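Local coordinates for periplasmic solute binding protein (PDB 4CL2) that binds manganese or zinc ions in the periplasm and probably delivers them to an ABC transporter for uptake, at residues 50-62 with 71-85. Sequence-based numbering, arbitrary orientation.
Sequences KIQNADLILCNGL and YFTNLKKGTKIITVT. With ACT (acetate ion), chain I; SO4 (sulfate ion), chain B.
Ile51 meets Leu75 and Phe72: its CG2 lies 3.5 Å from Leu75 CD2, while CG1 and CD1 pack on the CD1-CE1 side of the Phe72 ring. On the next residue the side chain bends at chi2 (-56°), which brings Gln52 NE2 to Asn74 O at 2.8 Å. That oxygen lies almost in the Gln52 amide plane. Lys76 ties down the helix end. Its NZ donates to Asn53 O and forms a salt bridge with Asp55 OD1 at 2.8 Å, approaching from above the carboxylate plane. Thr79 OG1 donates to Ala54 O over 2.7 Å. Strands 56-59 and 80-83 then run side by side and parallel. Ile57 N donates to Lys80 O, and Ile57 O accepts from Ile82 N at 2.8 Å. Cys59 N donates to Ile82 O, and Cys59 O accepts from Val84 N. Ile57 CG2 sits over one face of the Phe72 ring, 4.2 Å from its centroid, a CH-pi contact. Cys59 SG approaches the same ring obliquely, 3.7 Å from Phe72 CE2. Leu56 and Leu58 pack against Ile82 on the other sheet face. After the strand, Thr85 OG1 donates to Asn60 O at 2.6 Å. Asn60 itself is held by Tyr117 and Pro105, near the metal ligand His106. Strand 56-59 lies between strand 6-9 and the outermost strand 80-83 of a four-stranded parallel sheet. Leu58 packs on helix 12-22, and Val84 touches both that helix and helix 111-128.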
ATOM      1  N   LYS A  50     -14.237  11.876 -14.110  1.00 16.98           N
ATOM      2  CA  LYS A  50     -13.355  12.176 -13.000  1.00 15.86           C
ATOM      3  C   LYS A  50     -12.017  12.702 -13.473  1.00 16.93           C
ATOM      4  O   LYS A  50     -11.461  13.628 -12.916  1.00 14.94           O
ATOM      5  CB  LYS A  50     -13.122  10.965 -12.137  1.00 15.95           C
ATOM      6  CG  LYS A  50     -14.325  10.530 -11.356  1.00 17.95           C
ATOM      7  CD  LYS A  50     -13.955   9.375 -10.421  1.00 20.12           C
ATOM      8  CE  LYS A  50     -15.157   8.956  -9.645  1.00 21.51           C
ATOM      9  NZ  LYS A  50     -14.946   7.830  -8.682  1.00 19.27           N
ATOM     10  N   ILE A  51     -11.503  12.080 -14.521  1.00 14.70           N
ATOM     11  CA  ILE A  51     -10.231  12.498 -15.096  1.00 15.51           C
ATOM     12  C   ILE A  51     -10.259  13.919 -15.670  1.00 16.23           C
ATOM     13  O   ILE A  51      -9.306  14.693 -15.480  1.00 16.85           O
ATOM     14  CB  ILE A  51      -9.734  11.381 -16.105  1.00 16.13           C
ATOM     15  CG1 ILE A  51      -9.410  10.106 -15.306  1.00 16.26           C
ATOM     16  CG2 ILE A  51      -8.520  11.900 -16.922  1.00 17.07           C
ATOM     17  CD1 ILE A  51      -9.151   8.902 -16.202  1.00 17.06           C
ATOM     18  N   GLN A  52     -11.308  14.242 -16.391  1.00 15.00           N
ATOM     19  CA  GLN A  52     -11.469  15.592 -16.963  1.00 15.49           C
ATOM     20  C   GLN A  52     -11.596  16.678 -15.866  1.00 16.18           C
ATOM     21  O   GLN A  52     -11.082  17.808 -16.009  1.00 17.20           O
ATOM     22  CB  GLN A  52     -12.705  15.682 -17.861  1.00 17.20           C
ATOM     23  CG  GLN A  52     -12.543  14.965 -19.190  1.00 17.98           C
ATOM     24  CD  GLN A  52     -11.313  15.518 -19.930  1.00 19.69           C
ATOM     25  OE1 GLN A  52     -11.220  16.722 -20.202  1.00 21.02           O
ATOM     26  NE2 GLN A  52     -10.397  14.619 -20.316  1.00 21.69           N
ATOM     27  N   ASN A  53     -12.299  16.317 -14.795  1.00 15.16           N
ATOM     28  CA  ASN A  53     -12.522  17.252 -13.698  1.00 16.41           C
ATOM     29  C   ASN A  53     -11.291  17.508 -12.854  1.00 15.46           C
ATOM     30  O   ASN A  53     -11.216  18.588 -12.206  1.00 16.25           O
ATOM     31  CB  ASN A  53     -13.626  16.769 -12.766  1.00 17.66           C
ATOM     32  CG  ASN A  53     -15.001  16.830 -13.382  1.00 20.35           C
ATOM     33  OD1 ASN A  53     -15.927  16.110 -12.937  1.00 28.82           O
ATOM     34  ND2 ASN A  53     -15.202  17.702 -14.256  1.00 19.33           N
ATOM     35  N   ALA A  54     -10.336  16.602 -12.846  1.00 15.70           N
ATOM     36  CA  ALA A  54      -9.174  16.720 -11.980  1.00 16.90           C
ATOM     37  C   ALA A  54      -8.334  17.964 -12.313  1.00 16.59           C
ATOM     38  O   ALA A  54      -7.931  18.203 -13.451  1.00 16.21           O
ATOM     39  CB  ALA A  54      -8.328  15.479 -12.090  1.00 16.89           C
ATOM     40  N   ASP A  55      -8.019  18.708 -11.254  1.00 17.34           N
ATOM     41  CA  ASP A  55      -7.007  19.752 -11.304  1.00 17.82           C
ATOM     42  C   ASP A  55      -5.599  19.230 -10.988  1.00 15.95           C
ATOM     43  O   ASP A  55      -4.628  19.953 -11.164  1.00 16.72           O
ATOM     44  CB  ASP A  55      -7.435  20.878 -10.307  1.00 19.57           C
ATOM     45  CG  ASP A  55      -8.715  21.504 -10.708  1.00 20.91           C
ATOM     46  OD1 ASP A  55      -8.794  22.024 -11.847  1.00 20.01           O
ATOM     47  OD2 ASP A  55      -9.674  21.466  -9.945  1.00 18.68           O
ATOM     48  N   LEU A  56      -5.506  18.019 -10.462  1.00 15.68           N
ATOM     49  CA  LEU A  56      -4.262  17.379  -9.978  1.00 14.94           C
ATOM     50  C   LEU A  56      -4.578  15.897  -9.959  1.00 14.58           C
ATOM     51  O   LEU A  56      -5.713  15.527  -9.494  1.00 15.48           O
ATOM     52  CB  LEU A  56      -3.916  17.895  -8.587  1.00 14.63           C
ATOM     53  CG  LEU A  56      -2.701  17.309  -7.910  1.00 16.94           C
ATOM     54  CD1 LEU A  56      -1.460  17.596  -8.693  1.00 21.68           C
ATOM     55  CD2 LEU A  56      -2.620  17.867  -6.498  1.00 15.59           C
ATOM     56  N   ILE A  57      -3.653  15.070 -10.454  1.00 14.45           N
ATOM     57  CA  ILE A  57      -3.815  13.611 -10.420  1.00 14.43           C
ATOM     58  C   ILE A  57      -2.668  13.035  -9.595  1.00 13.78           C
ATOM     59  O   ILE A  57      -1.514  13.320  -9.868  1.00 16.17           O
ATOM     60  CB  ILE A  57      -3.864  13.012 -11.811  1.00 16.10           C
ATOM     61  CG1 ILE A  57      -5.055  13.583 -12.574  1.00 16.00           C
ATOM     62  CG2 ILE A  57      -3.951  11.501 -11.715  1.00 17.53           C
ATOM     63  CD1 ILE A  57      -5.151  13.131 -14.017  1.00 18.29           C
ATOM     64  N   LEU A  58      -3.020  12.283  -8.552  1.00 13.46           N
ATOM     65  CA  LEU A  58      -2.029  11.705  -7.651  1.00 14.16           C
ATOM     66  C   LEU A  58      -1.934  10.184  -7.886  1.00 13.34           C
ATOM     67  O   LEU A  58      -2.899   9.442  -7.692  1.00 16.64           O
ATOM     68  CB  LEU A  58      -2.419  11.974  -6.226  1.00 14.16           C
ATOM     69  CG  LEU A  58      -2.573  13.420  -5.787  1.00 18.17           C
ATOM     70  CD1 LEU A  58      -3.064  13.435  -4.322  1.00 17.49           C
ATOM     71  CD2 LEU A  58      -1.242  14.166  -5.976  1.00 18.47           C
ATOM     72  N   CYS A  59      -0.777   9.764  -8.368  1.00 14.64           N
ATOM     73  CA  CYS A  59      -0.509   8.340  -8.698  1.00 13.75           C
ATOM     74  C   CYS A  59       0.517   7.790  -7.696  1.00 15.15           C
ATOM     75  O   CYS A  59       1.371   8.514  -7.195  1.00 13.34           O
ATOM     76  CB  CYS A  59       0.065   8.184 -10.106  1.00 15.86           C
ATOM     77  SG  CYS A  59      -1.239   8.432 -11.368  1.00 19.09           S
ATOM     78  N   ASN A  60       0.487   6.476  -7.530  1.00 14.52           N
ATOM     79  CA  ASN A  60       1.500   5.753  -6.792  1.00 13.93           C
ATOM     80  C   ASN A  60       2.817   5.695  -7.487  1.00 15.76           C
ATOM     81  O   ASN A  60       3.905   5.786  -6.837  1.00 17.09           O
ATOM     82  CB  ASN A  60       1.060   4.298  -6.610  1.00 12.97           C
ATOM     83  CG  ASN A  60       1.862   3.603  -5.497  1.00 13.98           C
ATOM     84  OD1 ASN A  60       1.655   3.882  -4.316  1.00 15.72           O
ATOM     85  ND2 ASN A  60       2.701   2.665  -5.894  1.00 14.88           N
ATOM     86  N   GLY A  61       2.778   5.539  -8.793  1.00 14.21           N
ATOM     87  CA  GLY A  61       3.962   5.142  -9.542  1.00 17.26           C
ATOM     88  C   GLY A  61       4.386   3.759  -9.155  1.00 17.61           C
ATOM     89  O   GLY A  61       3.552   2.938  -8.714  1.00 16.51           O
ATOM     90  N   LEU A  62       5.679   3.461  -9.336  1.00 17.17           N
ATOM     91  CA  LEU A  62       6.213   2.096  -9.202  1.00 17.05           C
ATOM     92  C   LEU A  62       5.382   1.097 -10.035  1.00 20.61           C
ATOM     93  O   LEU A  62       5.079  -0.006  -9.598  1.00 20.04           O
ATOM     94  CB  LEU A  62       6.322   1.710  -7.730  1.00 16.83           C
ATOM     95  CG  LEU A  62       7.122   2.684  -6.874  1.00 18.03           C
ATOM     96  CD1 LEU A  62       6.993   2.322  -5.377  1.00 17.88           C
ATOM     97  CD2 LEU A  62       8.591   2.894  -7.245  1.00 22.65           C
ATOM     98  N   TYR A  71      -5.131   6.463 -19.976  1.00 21.88           N
ATOM     99  CA  TYR A  71      -6.401   7.177 -19.837  1.00 22.64           C
ATOM    100  C   TYR A  71      -6.181   8.572 -19.241  1.00 22.57           C
ATOM    101  O   TYR A  71      -7.149   9.374 -19.218  1.00 19.97           O
ATOM    102  CB  TYR A  71      -7.378   6.421 -18.947  1.00 22.88           C
ATOM    103  CG  TYR A  71      -7.864   5.170 -19.603  1.00 23.81           C
ATOM    104  CD1 TYR A  71      -8.942   5.175 -20.485  1.00 31.94           C
ATOM    105  CD2 TYR A  71      -7.208   3.977 -19.384  1.00 27.64           C
ATOM    106  CE1 TYR A  71      -9.367   4.015 -21.087  1.00 32.13           C
ATOM    107  CE2 TYR A  71      -7.617   2.820 -20.004  1.00 30.15           C
ATOM    108  CZ  TYR A  71      -8.676   2.846 -20.849  1.00 31.39           C
ATOM    109  OH  TYR A  71      -9.056   1.681 -21.446  1.00 41.81           O
ATOM    110  N   PHE A  72      -4.976   8.827 -18.704  1.00 19.82           N
ATOM    111  CA  PHE A  72      -4.660  10.154 -18.163  1.00 20.34           C
ATOM    112  C   PHE A  72      -4.142  11.018 -19.282  1.00 23.48           C
ATOM    113  O   PHE A  72      -3.017  11.497 -19.259  1.00 23.56           O
ATOM    114  CB  PHE A  72      -3.717  10.119 -16.963  1.00 19.98           C
ATOM    115  CG  PHE A  72      -4.192   9.318 -15.793  1.00 17.42           C
ATOM    116  CD1 PHE A  72      -5.463   9.488 -15.217  1.00 17.51           C
ATOM    117  CD2 PHE A  72      -3.310   8.460 -15.135  1.00 18.14           C
ATOM    118  CE1 PHE A  72      -5.871   8.759 -14.152  1.00 20.42           C
ATOM    119  CE2 PHE A  72      -3.726   7.737 -14.025  1.00 19.10           C
ATOM    120  CZ  PHE A  72      -4.978   7.874 -13.496  1.00 19.07           C
ATOM    121  N   THR A  73      -5.026  11.304 -20.240  1.00 22.27           N
ATOM    122  CA  THR A  73      -4.700  12.026 -21.402  1.00 22.42           C
ATOM    123  C   THR A  73      -5.854  13.003 -21.746  1.00 22.88           C
ATOM    124  O   THR A  73      -6.936  12.893 -21.170  1.00 20.27           O
ATOM    125  CB  THR A  73      -4.458  11.037 -22.554  1.00 29.04           C
ATOM    126  OG1 THR A  73      -3.888  11.739 -23.644  1.00 41.88           O
ATOM    127  CG2 THR A  73      -5.688  10.417 -23.032  1.00 27.72           C
ATOM    128  N   ASN A  74      -5.632  13.936 -22.693  1.00 21.76           N
ATOM    129  CA  ASN A  74      -6.632  14.970 -22.986  1.00 20.97           C
ATOM    130  C   ASN A  74      -7.058  15.721 -21.714  1.00 21.96           C
ATOM    131  O   ASN A  74      -8.257  15.977 -21.496  1.00 21.07           O
ATOM    132  CB  ASN A  74      -7.806  14.306 -23.700  1.00 21.29           C
ATOM    133  CG  ASN A  74      -8.735  15.281 -24.363  1.00 21.33           C
ATOM    134  OD1 ASN A  74      -8.348  16.378 -24.806  1.00 21.54           O
ATOM    135  ND2 ASN A  74      -9.978  14.847 -24.539  1.00 22.32           N
ATOM    136  N   LEU A  75      -6.088  15.961 -20.830  1.00 20.00           N
ATOM    137  CA  LEU A  75      -6.334  16.511 -19.501  1.00 21.61           C
ATOM    138  C   LEU A  75      -6.646  18.022 -19.525  1.00 22.95           C
ATOM    139  O   LEU A  75      -6.329  18.713 -20.462  1.00 22.98           O
ATOM    140  CB  LEU A  75      -5.162  16.277 -18.565  1.00 21.76           C
ATOM    141  CG  LEU A  75      -4.680  14.830 -18.317  1.00 20.61           C
ATOM    142  CD1 LEU A  75      -3.449  14.798 -17.406  1.00 21.40           C
ATOM    143  CD2 LEU A  75      -5.824  14.005 -17.781  1.00 19.21           C
ATOM    144  N   LYS A  76      -7.288  18.486 -18.461  1.00 22.51           N
ATOM    145  CA  LYS A  76      -7.455  19.879 -18.225  1.00 26.67           C
ATOM    146  C   LYS A  76      -6.093  20.628 -18.267  1.00 29.36           C
ATOM    147  O   LYS A  76      -5.084  20.163 -17.725  1.00 24.38           O
ATOM    148  CB  LYS A  76      -8.191  20.063 -16.866  1.00 25.42           C
ATOM    149  CG  LYS A  76      -8.845  21.421 -16.733  1.00 31.88           C
ATOM    150  CD  LYS A  76      -9.247  21.740 -15.308  1.00 30.07           C
ATOM    151  CE  LYS A  76     -10.208  20.721 -14.773  1.00 29.13           C
ATOM    152  NZ  LYS A  76     -10.923  21.269 -13.569  1.00 29.56           N
ATOM    153  N   LYS A  77      -6.057  21.791 -18.943  1.00 28.69           N
ATOM    154  CA  LYS A  77      -4.810  22.568 -18.940  1.00 28.46           C
ATOM    155  C   LYS A  77      -4.343  22.867 -17.558  1.00 29.23           C
ATOM    156  O   LYS A  77      -5.113  23.307 -16.714  1.00 31.76           O
ATOM    157  CB  LYS A  77      -5.016  23.909 -19.696  1.00 33.17           C
ATOM    158  CG  LYS A  77      -3.787  24.801 -19.720  1.00 35.90           C
ATOM    159  CD  LYS A  77      -4.144  26.198 -20.257  1.00 46.99           C
ATOM    160  CE  LYS A  77      -3.132  27.281 -19.896  1.00 56.37           C
ATOM    161  NZ  LYS A  77      -2.291  27.662 -21.064  1.00 68.42           N
ATOM    162  N   GLY A  78      -3.064  22.639 -17.300  1.00 27.96           N
ATOM    163  CA  GLY A  78      -2.490  22.885 -15.982  1.00 28.75           C
ATOM    164  C   GLY A  78      -2.456  21.654 -15.102  1.00 24.52           C
ATOM    165  O   GLY A  78      -1.838  21.677 -14.032  1.00 25.57           O
ATOM    166  N   THR A  79      -3.225  20.623 -15.452  1.00 21.81           N
ATOM    167  CA  THR A  79      -3.348  19.497 -14.532  1.00 19.34           C
ATOM    168  C   THR A  79      -2.121  18.601 -14.627  1.00 20.92           C
ATOM    169  O   THR A  79      -1.838  18.037 -15.707  1.00 22.51           O
ATOM    170  CB  THR A  79      -4.600  18.647 -14.838  1.00 19.11           C
ATOM    171  OG1 THR A  79      -5.738  19.414 -14.425  1.00 19.93           O
ATOM    172  CG2 THR A  79      -4.577  17.323 -14.054  1.00 18.31           C
ATOM    173  N   LYS A  80      -1.443  18.458 -13.502  1.00 22.16           N
ATOM    174  CA  LYS A  80      -0.213  17.657 -13.428  1.00 20.29           C
ATOM    175  C   LYS A  80      -0.532  16.252 -12.873  1.00 17.89           C
ATOM    176  O   LYS A  80      -1.478  16.104 -12.125  1.00 16.58           O
ATOM    177  CB  LYS A  80       0.753  18.360 -12.501  1.00 23.61           C
ATOM    178  CG  LYS A  80       1.246  19.692 -13.085  1.00 28.12           C
ATOM    179  CD  LYS A  80       2.266  20.367 -12.187  1.00 45.86           C
ATOM    180  CE  LYS A  80       2.843  21.595 -12.911  1.00 56.82           C
ATOM    181  NZ  LYS A  80       3.836  22.305 -12.073  1.00 66.39           N
ATOM    182  N   ILE A  81       0.287  15.283 -13.246  1.00 18.86           N
ATOM    183  CA  ILE A  81       0.281  13.952 -12.629  1.00 16.87           C
ATOM    184  C   ILE A  81       1.461  13.865 -11.672  1.00 16.76           C
ATOM    185  O   ILE A  81       2.635  14.051 -12.126  1.00 21.05           O
ATOM    186  CB  ILE A  81       0.354  12.852 -13.692  1.00 18.84           C
ATOM    187  CG1 ILE A  81      -0.746  13.011 -14.716  1.00 20.04           C
ATOM    188  CG2 ILE A  81       0.370  11.494 -13.039  1.00 22.49           C
ATOM    189  CD1 ILE A  81      -0.629  12.163 -15.942  1.00 22.26           C
ATOM    190  N   ILE A  82       1.189  13.657 -10.394  1.00 14.74           N
ATOM    191  CA  ILE A  82       2.234  13.657  -9.344  1.00 16.53           C
ATOM    192  C   ILE A  82       2.406  12.208  -8.909  1.00 17.85           C
ATOM    193  O   ILE A  82       1.430  11.505  -8.697  1.00 16.31           O
ATOM    194  CB  ILE A  82       1.813  14.504  -8.140  1.00 21.04           C
ATOM    195  CG1 ILE A  82       1.578  15.982  -8.532  1.00 28.92           C
ATOM    196  CG2 ILE A  82       2.774  14.345  -6.926  1.00 21.60           C
ATOM    197  CD1 ILE A  82       2.723  16.701  -9.069  1.00 29.40           C
ATOM    198  N   THR A  83       3.661  11.755  -8.784  1.00 16.33           N
ATOM    199  CA  THR A  83       3.994  10.437  -8.293  1.00 16.13           C
ATOM    200  C   THR A  83       4.322  10.607  -6.816  1.00 16.31           C
ATOM    201  O   THR A  83       5.369  11.205  -6.460  1.00 18.72           O
ATOM    202  CB  THR A  83       5.192   9.892  -9.071  1.00 19.95           C
ATOM    203  OG1 THR A  83       4.750   9.743 -10.440  1.00 21.14           O
ATOM    204  CG2 THR A  83       5.631   8.527  -8.518  1.00 21.38           C
ATOM    205  N   VAL A  84       3.474  10.054  -5.969  1.00 16.26           N
ATOM    206  CA  VAL A  84       3.559  10.286  -4.568  1.00 14.33           C
ATOM    207  C   VAL A  84       4.576   9.419  -3.836  1.00 16.54           C
ATOM    208  O   VAL A  84       4.796   9.651  -2.665  1.00 16.24           O
ATOM    209  CB  VAL A  84       2.184  10.191  -3.834  1.00 14.96           C
ATOM    210  CG1 VAL A  84       1.146  11.092  -4.517  1.00 16.75           C
ATOM    211  CG2 VAL A  84       1.688   8.752  -3.823  1.00 16.83           C
ATOM    212  N   THR A  85       5.247   8.509  -4.548  1.00 15.46           N
ATOM    213  CA  THR A  85       6.371   7.731  -4.047  1.00 14.93           C
ATOM    214  C   THR A  85       7.737   8.330  -4.395  1.00 16.63           C
ATOM    215  O   THR A  85       8.766   7.702  -4.135  1.00 17.34           O
ATOM    216  CB  THR A  85       6.314   6.289  -4.570  1.00 17.32           C
ATOM    217  OG1 THR A  85       6.282   6.358  -5.999  1.00 16.02           O
ATOM    218  CG2 THR A  85       5.121   5.536  -4.028  1.00 16.29           C
TER
HETATM  219  C   ACT I1283     -10.031  11.047 -23.717  1.00 52.57           C
HETATM  220  O   ACT I1283      -9.914   9.981 -24.398  1.00 59.42           O
HETATM  221  OXT ACT I1283     -10.410  12.077 -24.263  1.00 27.51           O
HETATM  222  CH3 ACT I1283      -9.686  11.159 -22.257  1.00 49.39           C
HETATM  223  S   SO4 B1276     -15.169   9.460  -5.300  0.60 21.45           S
HETATM  224  O1  SO4 B1276     -15.330   8.077  -4.819  0.60 26.22           O
HETATM  225  O2  SO4 B1276     -16.375  10.150  -5.818  0.60 30.83           O
HETATM  226  O3  SO4 B1276     -14.318   9.358  -6.421  0.60 11.12           O
HETATM  227  O4  SO4 B1276     -14.675  10.288  -4.195  0.60 28.57           O
HETATM  228  O   HOH W   1      -7.768  16.903 -16.039  1.00 18.19           O
HETATM  229  O   HOH W   2     -13.127  20.654 -12.103  1.00 41.00           O
HETATM  230  O   HOH W   3      -2.048  20.319 -11.369  1.00 23.12           O